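Local coordinates for cyclase (Streptomyces sp. R1128, PDB 3TFZ), which probably acts as an aromatase/cyclase that cyclises and dehydrates a polyketide chain in the R1128 biosynthetic pathway, at residues A[11-16]-A[152-157]; A[15-20]-A[104-109]; A[48-53]-A[67-72]. One frame throughout, in Å; residues are numbered along the deposited sequence.

Contact 1 (A[11-16]-A[152-157])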
loop_
_atom_site.group_PDB
_atom_site.type_symbol
_atom_site.label_atom_id
_atom_site.label_comp_id
_atom_site.label_asym_id
_atom_site.label_seq_id
_atom_site.Cartn_x
_atom_site.Cartn_y
_atom_site.Cartn_z
ATOM N N VAL A 11 0.605 4.990 0.215
ATOM C CA VAL A 11 0.504 6.058 1.247
ATOM C C VAL A 11 -0.528 7.076 0.711
ATOM O O VAL A 11 -0.759 7.139 -0.524
ATOM C CB VAL A 11 1.950 6.572 1.373
ATOM C CG1 VAL A 11 2.442 7.777 0.445
ATOM C CG2 VAL A 11 2.733 6.054 2.618
ATOM N N THR A 12 -1.215 7.780 1.634
ATOM C CA THR A 12 -2.225 8.785 1.375
ATOM C C THR A 12 -1.479 10.060 1.571
ATOM O O THR A 12 -0.946 10.264 2.654
ATOM C CB THR A 12 -3.396 8.662 2.393
ATOM O OG1 THR A 12 -4.104 7.466 2.140
ATOM C CG2 THR A 12 -4.420 9.726 2.176
ATOM N N VAL A 13 -1.415 10.927 0.552
ATOM C CA VAL A 13 -0.663 12.221 0.621
ATOM C C VAL A 13 -1.622 13.393 0.888
ATOM O O VAL A 13 -2.658 13.551 0.198
ATOM C CB VAL A 13 0.145 12.468 -0.637
ATOM C CG1 VAL A 13 1.101 13.782 -0.529
ATOM C CG2 VAL A 13 1.045 11.206 -0.937
ATOM N N ALA A 14 -1.355 14.192 1.936
ATOM C CA ALA A 14 -2.288 15.288 2.198
ATOM C C ALA A 14 -1.895 16.442 1.234
ATOM O O ALA A 14 -1.410 17.454 1.693
ATOM C CB ALA A 14 -2.225 15.739 3.697
ATOM N N ALA A 15 -2.010 16.247 -0.091
ATOM C CA ALA A 15 -1.756 17.298 -1.134
ATOM C C ALA A 15 -2.606 16.943 -2.335
ATOM O O ALA A 15 -2.886 15.739 -2.557
ATOM C CB ALA A 15 -0.253 17.340 -1.569
ATOM N N PRO A 16 -2.957 17.952 -3.205
ATOM C CA PRO A 16 -3.722 17.595 -4.465
ATOM C C PRO A 16 -2.892 16.751 -5.476
ATOM O O PRO A 16 -1.668 16.834 -5.497
ATOM C CB PRO A 16 -4.076 18.992 -5.073
ATOM C CG PRO A 16 -3.842 20.082 -3.825
ATOM C CD PRO A 16 -2.620 19.396 -3.161
ATOM N N ALA A 152 9.314 9.869 1.037
ATOM C CA ALA A 152 10.084 10.988 0.443
ATOM C C ALA A 152 9.094 11.837 -0.343
ATOM O O ALA A 152 9.045 13.063 -0.167
ATOM C CB ALA A 152 11.132 10.460 -0.469
ATOM N N VAL A 153 8.274 11.185 -1.181
ATOM C CA VAL A 153 7.399 11.896 -2.090
ATOM C C VAL A 153 6.289 12.638 -1.298
ATOM O O VAL A 153 5.961 13.780 -1.597
ATOM C CB VAL A 153 6.809 11.001 -3.212
ATOM C CG1 VAL A 153 5.791 11.835 -4.068
ATOM C CG2 VAL A 153 7.867 10.489 -4.100
ATOM N N LEU A 154 5.711 11.943 -0.309
ATOM C CA LEU A 154 4.682 12.472 0.557
ATOM C C LEU A 154 5.174 13.660 1.360
ATOM O O LEU A 154 4.491 14.687 1.346
ATOM C CB LEU A 154 4.164 11.336 1.450
ATOM C CG LEU A 154 3.598 11.246 2.896
ATOM C CD1 LEU A 154 3.795 12.406 3.985
ATOM C CD2 LEU A 154 2.302 10.459 3.046
ATOM N N GLY A 155 6.365 13.532 2.031
ATOM C CA GLY A 155 6.992 14.601 2.822
ATOM C C GLY A 155 7.152 15.848 1.922
ATOM O O GLY A 155 6.815 16.962 2.314
ATOM N N GLU A 156 7.627 15.630 0.716
ATOM C CA GLU A 156 7.894 16.699 -0.233
ATOM C C GLU A 156 6.652 17.408 -0.760
ATOM O O GLU A 156 6.635 18.647 -0.926
ATOM C CB GLU A 156 8.728 16.173 -1.398
ATOM C CG GLU A 156 9.040 17.245 -2.450
ATOM C CD GLU A 156 9.851 18.436 -1.958
ATOM O OE1 GLU A 156 10.472 18.403 -0.870
ATOM O OE2 GLU A 156 9.892 19.453 -2.691
ATOM N N ALA A 157 5.617 16.641 -1.082
ATOM C CA ALA A 157 4.392 17.251 -1.573
ATOM C C ALA A 157 3.734 18.068 -0.448
ATOM O O ALA A 157 3.183 19.170 -0.673
ATOM C CB ALA A 157 3.377 16.142 -2.195
#
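Thr12 OG1 is gripped by two hydrogen bonds, both with residues of the second subunit: Arg97 NH1 and Glu8 OE2. This hydroxyl lies on the face of strand 5-13 turned from the helix, so the strand meets its neighbouring subunit with one face and helix 131-164 with the other. The helix-facing side is apolar. Leu154 carries it: its CB sits 3.9 Å from Val13 CG2, while CD2 reaches on to 3.7 Å from Val11 CG1 and comes within 3.3 Å of the carbonyl O of Thr12. That close approach goes with a side chain in which neither torsion is staggered (chi1 148°, chi2 -17°), consistent with a strained or less certain placement. Val13 runs past Leu154 in the opposite direction, with CG1 anti to its backbone N, and this methyl meets Ala157 CB at 3.7 Å. About one turn further along the helix from Leu154, Ala157 CB also touches Ala15 CB, at 3.9 Å. Between Val13 and Ala15 the chain folds in an inverse gamma turn centred on Ala14, whose N is hydrogen-bonded to Glu158 OE2. The short segments of strand and helix run nearly parallel, 13° apart, with axes 8.7 Å from each other at closest approach. A long C-terminal helix laid against the first strand of a curved antiparallel sheet is characteristic of the helix-grip fold of the Bet v1-like superfamily.

Contact 2 (A[15-20]-A[104-109])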
loop_
_atom_site.group_PDB
_atom_site.type_symbol
_atom_site.label_atom_id
_atom_site.label_comp_id
_atom_site.label_asym_id
_atom_site.label_seq_id
_atom_site.Cartn_x
_atom_site.Cartn_y
_atom_site.Cartn_z
ATOM N N ALA A 15 -2.010 16.247 -0.091
ATOM C CA ALA A 15 -1.756 17.298 -1.134
ATOM C C ALA A 15 -2.606 16.943 -2.335
ATOM O O ALA A 15 -2.886 15.739 -2.557
ATOM C CB ALA A 15 -0.253 17.340 -1.569
ATOM N N PRO A 16 -2.957 17.952 -3.205
ATOM C CA PRO A 16 -3.722 17.595 -4.465
ATOM C C PRO A 16 -2.892 16.751 -5.476
ATOM O O PRO A 16 -1.668 16.834 -5.497
ATOM C CB PRO A 16 -4.076 18.992 -5.073
ATOM C CG PRO A 16 -3.842 20.082 -3.825
ATOM C CD PRO A 16 -2.620 19.396 -3.161
ATOM N N ALA A 17 -3.551 16.020 -6.361
ATOM C CA ALA A 17 -2.909 14.977 -7.179
ATOM C C ALA A 17 -1.984 15.612 -8.172
ATOM O O ALA A 17 -0.964 15.073 -8.454
ATOM C CB ALA A 17 -3.982 14.075 -7.829
ATOM N N ASP A 18 -2.310 16.785 -8.660
ATOM C CA ASP A 18 -1.474 17.593 -9.531
ATOM C C ASP A 18 -0.156 18.036 -8.867
ATOM O O ASP A 18 0.876 18.059 -9.518
ATOM C CB ASP A 18 -2.274 18.824 -10.111
ATOM C CG ASP A 18 -3.353 18.403 -11.134
ATOM O OD1 ASP A 18 -3.429 17.197 -11.559
ATOM O OD2 ASP A 18 -4.167 19.235 -11.540
ATOM N N LEU A 19 -0.175 18.385 -7.580
ATOM C CA LEU A 19 1.057 18.724 -6.938
ATOM C C LEU A 19 1.981 17.478 -6.745
ATOM O O LEU A 19 3.259 17.518 -6.901
ATOM C CB LEU A 19 0.730 19.439 -5.660
ATOM C CG LEU A 19 1.950 19.947 -4.869
ATOM C CD1 LEU A 19 2.748 20.904 -5.825
ATOM C CD2 LEU A 19 1.362 20.696 -3.736
ATOM N N VAL A 20 1.356 16.349 -6.447
ATOM C CA VAL A 20 2.073 15.106 -6.344
ATOM C C VAL A 20 2.673 14.722 -7.687
ATOM O O VAL A 20 3.730 14.189 -7.726
ATOM C CB VAL A 20 1.140 14.015 -5.820
ATOM C CG1 VAL A 20 1.837 12.672 -5.797
ATOM C CG2 VAL A 20 0.628 14.367 -4.400
ATOM N N GLU A 104 -8.066 17.588 -1.846
ATOM C CA GLU A 104 -6.897 17.836 -1.074
ATOM C C GLU A 104 -6.078 16.669 -0.848
ATOM O O GLU A 104 -5.101 16.852 -0.186
ATOM C CB GLU A 104 -7.302 18.298 0.328
ATOM C CG GLU A 104 -7.929 19.693 0.316
ATOM C CD GLU A 104 -8.588 19.993 1.635
ATOM O OE1 GLU A 104 -9.335 20.999 1.728
ATOM O OE2 GLU A 104 -8.359 19.200 2.576
ATOM N N ARG A 105 -6.529 15.459 -1.186
ATOM C CA ARG A 105 -5.777 14.255 -0.841
ATOM C C ARG A 105 -5.568 13.380 -2.026
ATOM O O ARG A 105 -6.355 13.436 -2.969
ATOM C CB ARG A 105 -6.403 13.461 0.292
ATOM C CG ARG A 105 -6.595 14.302 1.539
ATOM C CD ARG A 105 -7.309 13.448 2.585
ATOM N NE ARG A 105 -8.683 13.151 2.203
ATOM C CZ ARG A 105 -9.343 12.092 2.661
ATOM N NH1 ARG A 105 -8.715 11.225 3.455
ATOM N NH2 ARG A 105 -10.593 11.867 2.260
ATOM N N THR A 106 -4.469 12.610 -2.008
ATOM C CA THR A 106 -4.093 11.828 -3.169
ATOM C C THR A 106 -3.729 10.469 -2.596
ATOM O O THR A 106 -3.012 10.371 -1.639
ATOM C CB THR A 106 -2.840 12.483 -3.831
ATOM O OG1 THR A 106 -3.158 13.755 -4.295
ATOM C CG2 THR A 106 -2.257 11.758 -5.016
ATOM N N GLN A 107 -4.165 9.396 -3.227
ATOM C CA GLN A 107 -3.615 8.076 -2.925
ATOM C C GLN A 107 -2.356 7.867 -3.825
ATOM O O GLN A 107 -2.428 7.982 -5.059
ATOM C CB GLN A 107 -4.664 7.009 -3.256
ATOM C CG GLN A 107 -4.391 5.573 -2.707
ATOM C CD GLN A 107 -4.613 5.508 -1.239
ATOM O OE1 GLN A 107 -5.692 5.798 -0.723
ATOM N NE2 GLN A 107 -3.576 5.130 -0.524
ATOM N N LEU A 108 -1.238 7.514 -3.202
ATOM C CA LEU A 108 0.034 7.349 -3.912
ATOM C C LEU A 108 0.463 5.838 -3.889
ATOM O O LEU A 108 0.610 5.227 -2.841
ATOM C CB LEU A 108 1.166 8.287 -3.329
ATOM C CG LEU A 108 2.501 8.174 -4.103
ATOM C CD1 LEU A 108 2.394 8.646 -5.623
ATOM C CD2 LEU A 108 3.572 9.008 -3.442
ATOM N N VAL A 109 0.655 5.282 -5.072
ATOM C CA VAL A 109 1.054 3.931 -5.257
ATOM C C VAL A 109 2.376 3.751 -6.060
ATOM O O VAL A 109 2.616 4.393 -7.079
ATOM C CB VAL A 109 -0.087 3.118 -5.947
ATOM C CG1 VAL A 109 0.304 1.590 -6.081
ATOM C CG2 VAL A 109 -1.376 3.250 -5.126
HETATM O O HOH W 1 -6.082 15.015 -5.339
#
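Among the polar interactions, the direct hydrogen bond is given by Thr106 OG1 to Ala15 O, 2.7 Å away. The hydroxyl lies in the plane of the carbonyl, with a C=O...OG1 angle of 149°. Thr106 chi1 (-64°) sets OG1 anti to its own carbonyl carbon and sends CG2 anti to the backbone N, so hydroxyl and methyl share the work: one holds the turn before the helix, the other packs on it. A water adds a second, indirect link at the start of the helix, where Pro16 occupies the N-cap position. It donates to Arg105 O at 2.9 Å and accepts a weak bond from Ala17 N, also at 2.9 Å. The Arg105 side chain turns from the helix and forms a salt bridge with Asp102.

The apolar part begins with the threonine methyl. The Val20 and Thr106 side chains meet tip to tip, CG2 to CG2 at 3.9 Å, and Ala17 CB comes within 4.0 Å of Thr106 CG2. Further along the strand, Val20 and Leu108 cross obliquely, Val20 CG1 lying 4.1 Å from Leu108 CD1.

Strand 105-116 runs between 5-13 and 89-100. Backbone hydrogen bonds join Thr106 to Val13 and Leu108 to Val11, while Thr106 also packs on Ala98. Helix 131-164 closes in alongside: its Val161 touches Ala15 and Leu19, and Leu150 and Val153 rest on Leu108.

Contact 3 (A[48-53]-A[67-72])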
loop_
_atom_site.group_PDB
_atom_site.type_symbol
_atom_site.label_atom_id
_atom_site.label_comp_id
_atom_site.label_asym_id
_atom_site.label_seq_id
_atom_site.Cartn_x
_atom_site.Cartn_y
_atom_site.Cartn_z
ATOM N N GLY A 48 7.179 13.169 -23.004
ATOM C CA GLY A 48 6.657 11.946 -22.381
ATOM C C GLY A 48 7.605 10.857 -21.835
ATOM O O GLY A 48 7.159 9.779 -21.397
ATOM N N TYR A 49 8.903 11.075 -21.917
ATOM C CA TYR A 49 9.864 10.072 -21.493
ATOM C C TYR A 49 11.148 10.756 -20.969
ATOM O O TYR A 49 11.498 11.845 -21.433
ATOM C CB TYR A 49 10.145 9.056 -22.663
ATOM C CG TYR A 49 11.115 9.604 -23.739
ATOM C CD1 TYR A 49 10.654 10.412 -24.778
ATOM C CD2 TYR A 49 12.485 9.309 -23.693
ATOM C CE1 TYR A 49 11.518 10.867 -25.727
ATOM C CE2 TYR A 49 13.337 9.764 -24.631
ATOM C CZ TYR A 49 12.865 10.555 -25.636
ATOM O OH TYR A 49 13.755 11.045 -26.592
ATOM N N GLN A 50 11.808 10.126 -20.004
ATOM C CA GLN A 50 13.118 10.469 -19.485
ATOM C C GLN A 50 13.932 9.162 -19.318
ATOM O O GLN A 50 13.429 8.174 -18.777
ATOM C CB GLN A 50 13.009 11.025 -18.055
ATOM C CG GLN A 50 12.451 12.420 -17.911
ATOM C CD GLN A 50 11.891 12.682 -16.562
ATOM O OE1 GLN A 50 11.768 11.734 -15.771
ATOM N NE2 GLN A 50 11.538 13.973 -16.258
ATOM N N VAL A 51 15.191 9.164 -19.788
ATOM C CA VAL A 51 16.107 8.106 -19.427
ATOM C C VAL A 51 17.110 8.709 -18.452
ATOM O O VAL A 51 17.753 9.765 -18.691
ATOM C CB VAL A 51 16.814 7.428 -20.662
ATOM C CG1 VAL A 51 17.713 6.244 -20.224
ATOM C CG2 VAL A 51 15.816 6.955 -21.684
ATOM N N VAL A 52 17.348 7.973 -17.382
ATOM C CA VAL A 52 17.939 8.625 -16.221
ATOM C C VAL A 52 18.917 7.682 -15.537
ATOM O O VAL A 52 18.609 6.543 -15.216
ATOM C CB VAL A 52 16.779 9.271 -15.265
ATOM C CG1 VAL A 52 16.578 8.473 -14.082
ATOM C CG2 VAL A 52 17.128 10.583 -14.789
ATOM N N ARG A 53 20.109 8.194 -15.318
ATOM C CA ARG A 53 21.114 7.512 -14.525
ATOM C C ARG A 53 21.069 7.902 -13.009
ATOM O O ARG A 53 21.020 9.040 -12.690
ATOM C CB ARG A 53 22.458 7.787 -15.150
ATOM C CG ARG A 53 23.589 7.361 -14.336
ATOM C CD ARG A 53 23.301 6.030 -13.880
ATOM N NE ARG A 53 24.511 5.204 -13.762
ATOM C CZ ARG A 53 25.369 5.008 -14.741
ATOM N NH1 ARG A 53 25.198 5.718 -15.854
ATOM N NH2 ARG A 53 26.421 4.177 -14.566
ATOM N N SER A 67 17.172 3.959 -15.526
ATOM C CA SER A 67 15.810 3.637 -15.940
ATOM C C SER A 67 15.245 4.491 -16.984
ATOM O O SER A 67 15.545 5.718 -17.075
ATOM C CB SER A 67 14.800 3.687 -14.783
ATOM O OG SER A 67 15.079 4.858 -14.135
ATOM N N ARG A 68 14.382 3.826 -17.767
ATOM C CA ARG A 68 13.511 4.508 -18.717
ATOM C C ARG A 68 12.202 4.761 -18.016
ATOM O O ARG A 68 11.535 3.815 -17.571
ATOM C CB ARG A 68 13.328 3.752 -19.994
ATOM C CG ARG A 68 12.427 4.553 -20.988
ATOM C CD ARG A 68 12.056 3.748 -22.277
ATOM N NE ARG A 68 13.145 3.997 -23.229
ATOM C CZ ARG A 68 13.134 5.018 -24.097
ATOM N NH1 ARG A 68 12.042 5.815 -24.169
ATOM N NH2 ARG A 68 14.177 5.221 -24.920
ATOM N N ARG A 69 11.895 6.056 -17.823
ATOM C CA ARG A 69 10.571 6.519 -17.255
ATOM C C ARG A 69 9.658 7.015 -18.343
ATOM O O ARG A 69 10.047 7.932 -19.093
ATOM C CB ARG A 69 10.739 7.631 -16.211
ATOM C CG ARG A 69 11.648 7.149 -14.994
ATOM C CD ARG A 69 12.408 8.317 -14.335
ATOM N NE ARG A 69 11.686 9.647 -14.187
ATOM C CZ ARG A 69 10.887 9.980 -13.166
ATOM N NH1 ARG A 69 10.669 9.108 -12.171
ATOM N NH2 ARG A 69 10.317 11.191 -13.136
ATOM N N ASP A 70 8.481 6.401 -18.460
ATOM C CA ASP A 70 7.500 6.830 -19.428
ATOM C C ASP A 70 6.492 7.596 -18.643
ATOM O O ASP A 70 5.828 7.013 -17.817
ATOM C CB ASP A 70 6.882 5.633 -20.147
ATOM C CG ASP A 70 7.925 4.942 -21.155
ATOM O OD1 ASP A 70 8.590 5.694 -21.964
ATOM O OD2 ASP A 70 8.120 3.665 -21.138
ATOM N N LEU A 71 6.389 8.903 -18.849
ATOM C CA LEU A 71 5.568 9.737 -17.995
ATOM C C LEU A 71 4.210 10.036 -18.668
ATOM O O LEU A 71 4.176 10.398 -19.830
ATOM C CB LEU A 71 6.293 11.074 -17.663
ATOM C CG LEU A 71 7.553 11.106 -16.710
ATOM C CD1 LEU A 71 8.834 10.817 -17.477
ATOM C CD2 LEU A 71 7.627 12.491 -16.068
ATOM N N ASP A 72 3.109 9.889 -17.931
ATOM C CA ASP A 72 1.767 10.020 -18.514
ATOM C C ASP A 72 0.939 10.835 -17.533
ATOM O O ASP A 72 0.285 10.281 -16.619
ATOM C CB ASP A 72 1.171 8.607 -18.660
ATOM C CG ASP A 72 -0.129 8.588 -19.429
ATOM O OD1 ASP A 72 -0.441 7.542 -20.011
ATOM O OD2 ASP A 72 -0.836 9.585 -19.465
#
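From Arg69 CB, 3.8 Å from Gln50 O, the side chain heads off on the sheet face it shares with Gln50, Val52 and Ser67. CG lies anti to the carbonyl carbon, and CD passes Val52 CG1 at 4.2 Å before the chain bends at chi3 (38°). NE then donates to Gln50 OE1 at 2.6 Å, almost along the axis of the amide C=O (175°), and NH2 adds a weak second bond to the same oxygen. Amide and guanidinium are nearly coplanar, 16° apart. Beyond them, NH1 is hydrogen-bonded to Tyr30 OH and NH2 to Leu24 O, so the buried group is held on several sides.

The strands form an antiparallel beta hairpin of the helix-grip sheet, with Gln50 and Arg69 a hydrogen-bonded pair: Arg69 N reaches Gln50 O at 2.8 Å. A leucine here would lose every guanidinium bond and would probably leave buried Gln50 OE1 poorly satisfied and Tyr30 less firmly placed.

Leu71 CD1 lies 3.5 Å from Gln50 OE1, and Gln50 NE2 is hydrogen-bonded to Ala25 O. On the other face, Val51 CG2 sits over one face of the Arg68 guanidinium, 4.0 Å from NH2, while Arg68 NH1 approaches Tyr49 CD2 at 3.6 Å.

Contacts 1 and 2 are neighbours, their centres 6 Å apart. They share Ala15 and Pro16, and Val11 O lies 2.7 Å from Leu108 N. Together they bring helices 17-25 and 131-164 against the edge of the sheet formed by strands 5-13 and 105-116, and both reach the second subunit. Contact 3 belongs to the same sheet, but its centre is 21 Å from that of contact 1 and 20 Å from that of contact 2. There Ser67 OG is hydrogen-bonded to a bound 3-cyclohexyl-1-propylsulfonic acid, probably from the crystallisation liquor, which may mark a pocket on the face carrying Gln50, Val52 and Arg69. The Val52 side chain is about 14 Å from the potassium ion bound at Ala31, Phe34 and Thr37.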